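Local coordinates for Mgp-operon protein 3 (Mycoplasma pneumoniae, PDB 6RJ1) that probably helps the bacterium adhere to host cells, acting with the P1 adhesin and perhaps binding cell-surface sugars, at residues Trp256-Leu270 with Ala351-Leu363. Numbering follows the deposited sequence.
Sequences WKNSEKTTAENDAPL and ATFSKYLNTAQAL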
loop_
_atom_site.group_PDB
_atom_site.type_symbol
_atom_site.label_atom_id
_atom_site.label_comp_id
_atom_site.label_asym_id
_atom_site.label_seq_id
_atom_site.Cartn_x
_atom_site.Cartn_y
_atom_site.Cartn_z
ATOM N N TRP A 256 -15.041 -22.809 -5.178
ATOM C CA TRP A 256 -14.617 -22.109 -6.383
ATOM C C TRP A 256 -14.152 -23.128 -7.421
ATOM O O TRP A 256 -14.732 -23.198 -8.499
ATOM C CB TRP A 256 -13.509 -21.081 -6.083
ATOM C CG TRP A 256 -13.163 -20.241 -7.282
ATOM C CD1 TRP A 256 -12.156 -20.462 -8.175
ATOM C CD2 TRP A 256 -13.911 -19.128 -7.788
ATOM N NE1 TRP A 256 -12.205 -19.531 -9.183
ATOM C CE2 TRP A 256 -13.271 -18.696 -8.969
ATOM C CE3 TRP A 256 -15.056 -18.444 -7.350
ATOM C CZ2 TRP A 256 -13.739 -17.611 -9.722
ATOM C CZ3 TRP A 256 -15.516 -17.367 -8.090
ATOM C CH2 TRP A 256 -14.848 -16.947 -9.251
ATOM N N LYS A 257 -13.153 -23.955 -7.059
ATOM C CA LYS A 257 -12.558 -25.002 -7.886
ATOM C C LYS A 257 -13.599 -25.990 -8.427
ATOM O O LYS A 257 -13.599 -26.278 -9.624
ATOM C CB LYS A 257 -11.478 -25.744 -7.075
ATOM C CG LYS A 257 -10.611 -26.715 -7.873
ATOM C CD LYS A 257 -9.695 -27.537 -6.963
ATOM C CE LYS A 257 -8.332 -26.908 -6.761
ATOM N NZ LYS A 257 -7.530 -27.642 -5.748
ATOM N N ASN A 258 -14.489 -26.486 -7.554
ATOM C CA ASN A 258 -15.499 -27.484 -7.902
ATOM C C ASN A 258 -16.662 -26.977 -8.754
ATOM O O ASN A 258 -17.171 -27.753 -9.569
ATOM C CB ASN A 258 -16.038 -28.181 -6.647
ATOM C CG ASN A 258 -15.004 -28.936 -5.830
ATOM O OD1 ASN A 258 -13.873 -29.205 -6.268
ATOM N ND2 ASN A 258 -15.379 -29.291 -4.606
ATOM N N SER A 259 -17.115 -25.715 -8.560
ATOM C CA SER A 259 -18.271 -25.224 -9.318
ATOM C C SER A 259 -18.189 -23.773 -9.800
ATOM O O SER A 259 -18.244 -23.535 -11.009
ATOM C CB SER A 259 -19.559 -25.434 -8.523
ATOM O OG SER A 259 -19.540 -24.747 -7.282
ATOM N N GLU A 260 -18.070 -22.811 -8.859
ATOM C CA GLU A 260 -18.089 -21.368 -9.110
ATOM C C GLU A 260 -17.061 -20.849 -10.141
ATOM O O GLU A 260 -17.275 -19.773 -10.704
ATOM C CB GLU A 260 -17.979 -20.599 -7.795
ATOM C CG GLU A 260 -18.805 -19.322 -7.757
ATOM C CD GLU A 260 -20.297 -19.398 -8.035
ATOM O OE1 GLU A 260 -20.927 -20.436 -7.722
ATOM O OE2 GLU A 260 -20.841 -18.398 -8.560
ATOM N N LYS A 261 -15.991 -21.615 -10.418
ATOM C CA LYS A 261 -14.992 -21.256 -11.426
ATOM C C LYS A 261 -15.683 -21.241 -12.801
ATOM O O LYS A 261 -15.659 -20.211 -13.470
ATOM C CB LYS A 261 -13.814 -22.249 -11.399
ATOM C CG LYS A 261 -12.735 -22.023 -12.460
ATOM C CD LYS A 261 -11.736 -23.190 -12.545
ATOM C CE LYS A 261 -12.267 -24.434 -13.231
ATOM N NZ LYS A 261 -12.410 -24.252 -14.700
ATOM N N THR A 262 -16.363 -22.357 -13.174
ATOM C CA THR A 262 -17.084 -22.505 -14.447
ATOM C C THR A 262 -18.203 -21.474 -14.596
ATOM O O THR A 262 -18.454 -21.013 -15.710
ATOM C CB THR A 262 -17.580 -23.949 -14.671
ATOM O OG1 THR A 262 -18.451 -24.334 -13.608
ATOM C CG2 THR A 262 -16.438 -24.954 -14.814
ATOM N N THR A 263 -18.852 -21.099 -13.467
ATOM C CA THR A 263 -19.917 -20.092 -13.417
ATOM C C THR A 263 -19.351 -18.739 -13.861
ATOM O O THR A 263 -19.907 -18.116 -14.766
ATOM C CB THR A 263 -20.557 -20.053 -12.016
ATOM O OG1 THR A 263 -21.128 -21.330 -11.731
ATOM C CG2 THR A 263 -21.626 -18.973 -11.883
ATOM N N ALA A 264 -18.222 -18.322 -13.246
ATOM C CA ALA A 264 -17.518 -17.076 -13.547
ATOM C C ALA A 264 -16.947 -17.075 -14.967
ATOM O O ALA A 264 -16.999 -16.044 -15.634
ATOM C CB ALA A 264 -16.409 -16.848 -12.537
ATOM N N GLU A 265 -16.423 -18.229 -15.431
ATOM C CA GLU A 265 -15.850 -18.407 -16.771
ATOM C C GLU A 265 -16.880 -18.117 -17.867
ATOM O O GLU A 265 -16.555 -17.454 -18.855
ATOM C CB GLU A 265 -15.284 -19.832 -16.940
ATOM C CG GLU A 265 -13.937 -20.050 -16.272
ATOM C CD GLU A 265 -13.444 -21.482 -16.151
ATOM O OE1 GLU A 265 -12.251 -21.660 -15.814
ATOM O OE2 GLU A 265 -14.239 -22.423 -16.382
ATOM N N ASN A 266 -18.123 -18.599 -17.675
ATOM C CA ASN A 266 -19.225 -18.414 -18.618
ATOM C C ASN A 266 -19.784 -16.990 -18.578
ATOM O O ASN A 266 -20.092 -16.430 -19.638
ATOM C CB ASN A 266 -20.340 -19.440 -18.364
ATOM C CG ASN A 266 -19.930 -20.890 -18.514
ATOM O OD1 ASN A 266 -19.111 -21.263 -19.370
ATOM N ND2 ASN A 266 -20.506 -21.746 -17.679
ATOM N N ASP A 267 -19.913 -16.414 -17.360
ATOM C CA ASP A 267 -20.438 -15.063 -17.139
ATOM C C ASP A 267 -19.476 -13.961 -17.582
ATOM O O ASP A 267 -19.920 -12.948 -18.127
ATOM C CB ASP A 267 -20.836 -14.863 -15.666
ATOM C CG ASP A 267 -21.552 -13.554 -15.383
ATOM O OD1 ASP A 267 -22.670 -13.356 -15.923
ATOM O OD2 ASP A 267 -21.005 -12.732 -14.615
ATOM N N ALA A 268 -18.170 -14.151 -17.336
ATOM C CA ALA A 268 -17.137 -13.167 -17.650
ATOM C C ALA A 268 -15.980 -13.728 -18.511
ATOM O O ALA A 268 -14.842 -13.776 -18.038
ATOM C CB ALA A 268 -16.603 -12.554 -16.356
ATOM N N PRO A 269 -16.206 -14.128 -19.782
ATOM C CA PRO A 269 -15.076 -14.641 -20.579
ATOM C C PRO A 269 -14.135 -13.543 -21.082
ATOM O O PRO A 269 -14.542 -12.391 -21.240
ATOM C CB PRO A 269 -15.761 -15.367 -21.742
ATOM C CG PRO A 269 -17.053 -14.680 -21.900
ATOM C CD PRO A 269 -17.465 -14.147 -20.557
ATOM N N LEU A 270 -12.878 -13.912 -21.347
ATOM C CA LEU A 270 -11.854 -13.020 -21.886
ATOM C C LEU A 270 -12.156 -12.758 -23.368
ATOM O O LEU A 270 -12.834 -13.574 -24.002
ATOM C CB LEU A 270 -10.484 -13.702 -21.730
ATOM C CG LEU A 270 -9.231 -12.848 -21.909
ATOM C CD1 LEU A 270 -8.999 -11.962 -20.716
ATOM C CD2 LEU A 270 -8.020 -13.723 -22.117
ATOM N N ALA A 351 -22.226 -14.261 -21.798
ATOM C CA ALA A 351 -21.155 -13.272 -21.627
ATOM C C ALA A 351 -21.739 -11.896 -21.239
ATOM O O ALA A 351 -21.357 -10.860 -21.797
ATOM C CB ALA A 351 -20.344 -13.171 -22.914
ATOM N N THR A 352 -22.666 -11.904 -20.266
ATOM C CA THR A 352 -23.400 -10.730 -19.791
ATOM C C THR A 352 -22.645 -9.881 -18.767
ATOM O O THR A 352 -22.927 -8.682 -18.664
ATOM C CB THR A 352 -24.781 -11.146 -19.243
ATOM O OG1 THR A 352 -24.603 -12.101 -18.194
ATOM C CG2 THR A 352 -25.706 -11.701 -20.325
ATOM N N PHE A 353 -21.708 -10.495 -18.005
ATOM C CA PHE A 353 -20.932 -9.837 -16.939
ATOM C C PHE A 353 -21.914 -9.270 -15.892
ATOM O O PHE A 353 -21.837 -8.099 -15.510
ATOM C CB PHE A 353 -19.986 -8.747 -17.494
ATOM C CG PHE A 353 -18.884 -9.230 -18.405
ATOM C CD1 PHE A 353 -19.132 -9.480 -19.750
ATOM C CD2 PHE A 353 -17.585 -9.376 -17.935
ATOM C CE1 PHE A 353 -18.111 -9.911 -20.596
ATOM C CE2 PHE A 353 -16.560 -9.787 -18.789
ATOM C CZ PHE A 353 -16.835 -10.068 -20.108
ATOM N N SER A 354 -22.876 -10.114 -15.492
ATOM C CA SER A 354 -23.945 -9.800 -14.547
ATOM C C SER A 354 -23.601 -10.202 -13.108
ATOM O O SER A 354 -24.258 -9.733 -12.173
ATOM C CB SER A 354 -25.240 -10.477 -14.988
ATOM O OG SER A 354 -25.034 -11.864 -15.196
ATOM N N LYS A 355 -22.577 -11.060 -12.926
ATOM C CA LYS A 355 -22.158 -11.535 -11.605
ATOM C C LYS A 355 -20.675 -11.247 -11.327
ATOM O O LYS A 355 -20.330 -10.837 -10.214
ATOM C CB LYS A 355 -22.476 -13.040 -11.433
ATOM C CG LYS A 355 -23.958 -13.378 -11.491
ATOM C CD LYS A 355 -24.236 -14.845 -11.165
ATOM C CE LYS A 355 -25.400 -15.397 -11.964
ATOM N NZ LYS A 355 -25.276 -15.238 -13.442
ATOM N N TYR A 356 -19.811 -11.467 -12.339
ATOM C CA TYR A 356 -18.354 -11.298 -12.241
ATOM C C TYR A 356 -17.752 -10.442 -13.350
ATOM O O TYR A 356 -18.318 -10.333 -14.439
ATOM C CB TYR A 356 -17.637 -12.667 -12.249
ATOM C CG TYR A 356 -18.035 -13.589 -11.121
ATOM C CD1 TYR A 356 -17.391 -13.531 -9.887
ATOM C CD2 TYR A 356 -19.035 -14.542 -11.293
ATOM C CE1 TYR A 356 -17.757 -14.380 -8.840
ATOM C CE2 TYR A 356 -19.409 -15.397 -10.255
ATOM C CZ TYR A 356 -18.767 -15.311 -9.029
ATOM O OH TYR A 356 -19.139 -16.144 -8.003
ATOM N N LEU A 357 -16.564 -9.879 -13.068
ATOM C CA LEU A 357 -15.766 -9.097 -14.007
ATOM C C LEU A 357 -14.483 -9.872 -14.293
ATOM O O LEU A 357 -13.928 -10.490 -13.384
ATOM C CB LEU A 357 -15.369 -7.726 -13.420
ATOM C CG LEU A 357 -16.467 -6.736 -13.047
ATOM C CD1 LEU A 357 -15.964 -5.771 -11.989
ATOM C CD2 LEU A 357 -16.994 -5.982 -14.272
ATOM N N ASN A 358 -14.004 -9.818 -15.542
ATOM C CA ASN A 358 -12.743 -10.436 -15.947
ATOM C C ASN A 358 -11.728 -9.290 -15.938
ATOM O O ASN A 358 -11.794 -8.388 -16.782
ATOM C CB ASN A 358 -12.873 -11.083 -17.336
ATOM C CG ASN A 358 -11.754 -12.023 -17.712
ATOM O OD1 ASN A 358 -10.566 -11.753 -17.493
ATOM N ND2 ASN A 358 -12.111 -13.151 -18.311
ATOM N N THR A 359 -10.849 -9.276 -14.929
ATOM C CA THR A 359 -9.880 -8.192 -14.764
ATOM C C THR A 359 -8.447 -8.633 -15.090
ATOM O O THR A 359 -7.490 -8.086 -14.532
ATOM C CB THR A 359 -10.021 -7.556 -13.378
ATOM O OG1 THR A 359 -9.976 -8.585 -12.385
ATOM C CG2 THR A 359 -11.303 -6.736 -13.235
ATOM N N ALA A 360 -8.304 -9.587 -16.035
ATOM C CA ALA A 360 -7.020 -10.134 -16.479
ATOM C C ALA A 360 -5.998 -9.071 -16.902
ATOM O O ALA A 360 -4.863 -9.094 -16.413
ATOM C CB ALA A 360 -7.234 -11.134 -17.603
ATOM N N GLN A 361 -6.414 -8.128 -17.777
ATOM C CA GLN A 361 -5.555 -7.060 -18.306
ATOM C C GLN A 361 -5.214 -6.009 -17.266
ATOM O O GLN A 361 -4.155 -5.382 -17.355
ATOM C CB GLN A 361 -6.142 -6.427 -19.574
ATOM C CG GLN A 361 -6.427 -7.430 -20.691
ATOM C CD GLN A 361 -7.841 -7.984 -20.663
ATOM O OE1 GLN A 361 -8.528 -8.008 -19.631
ATOM N NE2 GLN A 361 -8.309 -8.446 -21.809
ATOM N N ALA A 362 -6.100 -5.830 -16.269
ATOM C CA ALA A 362 -5.890 -4.898 -15.164
ATOM C C ALA A 362 -4.805 -5.457 -14.250
ATOM O O ALA A 362 -3.897 -4.717 -13.873
ATOM C CB ALA A 362 -7.185 -4.677 -14.396
ATOM N N LEU A 363 -4.864 -6.780 -13.966
ATOM C CA LEU A 363 -3.892 -7.491 -13.130
ATOM C C LEU A 363 -2.509 -7.515 -13.761
ATOM O O LEU A 363 -1.542 -7.177 -13.090
ATOM C CB LEU A 363 -4.358 -8.918 -12.806
ATOM C CG LEU A 363 -5.613 -9.061 -11.951
ATOM C CD1 LEU A 363 -6.259 -10.417 -12.170
ATOM C CD2 LEU A 363 -5.317 -8.811 -10.465
#
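The ring of Y356 takes A264 CB over one face, a CH-pi contact 4.0 Å from the ring centroid; the W256 edge, through CZ3 near Y356 CE1, comes in from the same side in an offset edge-to-face pair with planes at 79°. At the rim, Y356 OH donates to E260 OE2 (2.9 Å) on its anti side; G248 also bonds this hydroxyl. The F353 ring is covered on one face by A268 CA and D267 O, the latter accepting from F353 N.

Between the two rings, D267 illustrates how one carboxylate can organise a loop. With CG anti to the backbone N (chi1 -173°), it turns from the helix end into the loop 351-355 before the strand. OD1 accepts from S354 OG (2.9 Å) and S354 N, while OD2 is shared by K355 N (2.8 Å) and Y356 N (2.9 Å), the latter nearly along the C-O bond. Four donors probably favour the ionised form. N358 ND2 holds A268 O at 2.8 Å.

Segment 256-267 crosses strand 356-358 at -68°: a helix packed across a two-stranded antiparallel sheet whose strands, 239-241 and 356-358, flank it in sequence, the helix's C-terminal end tied through D267 to backbone amides and the S354 hydroxyl.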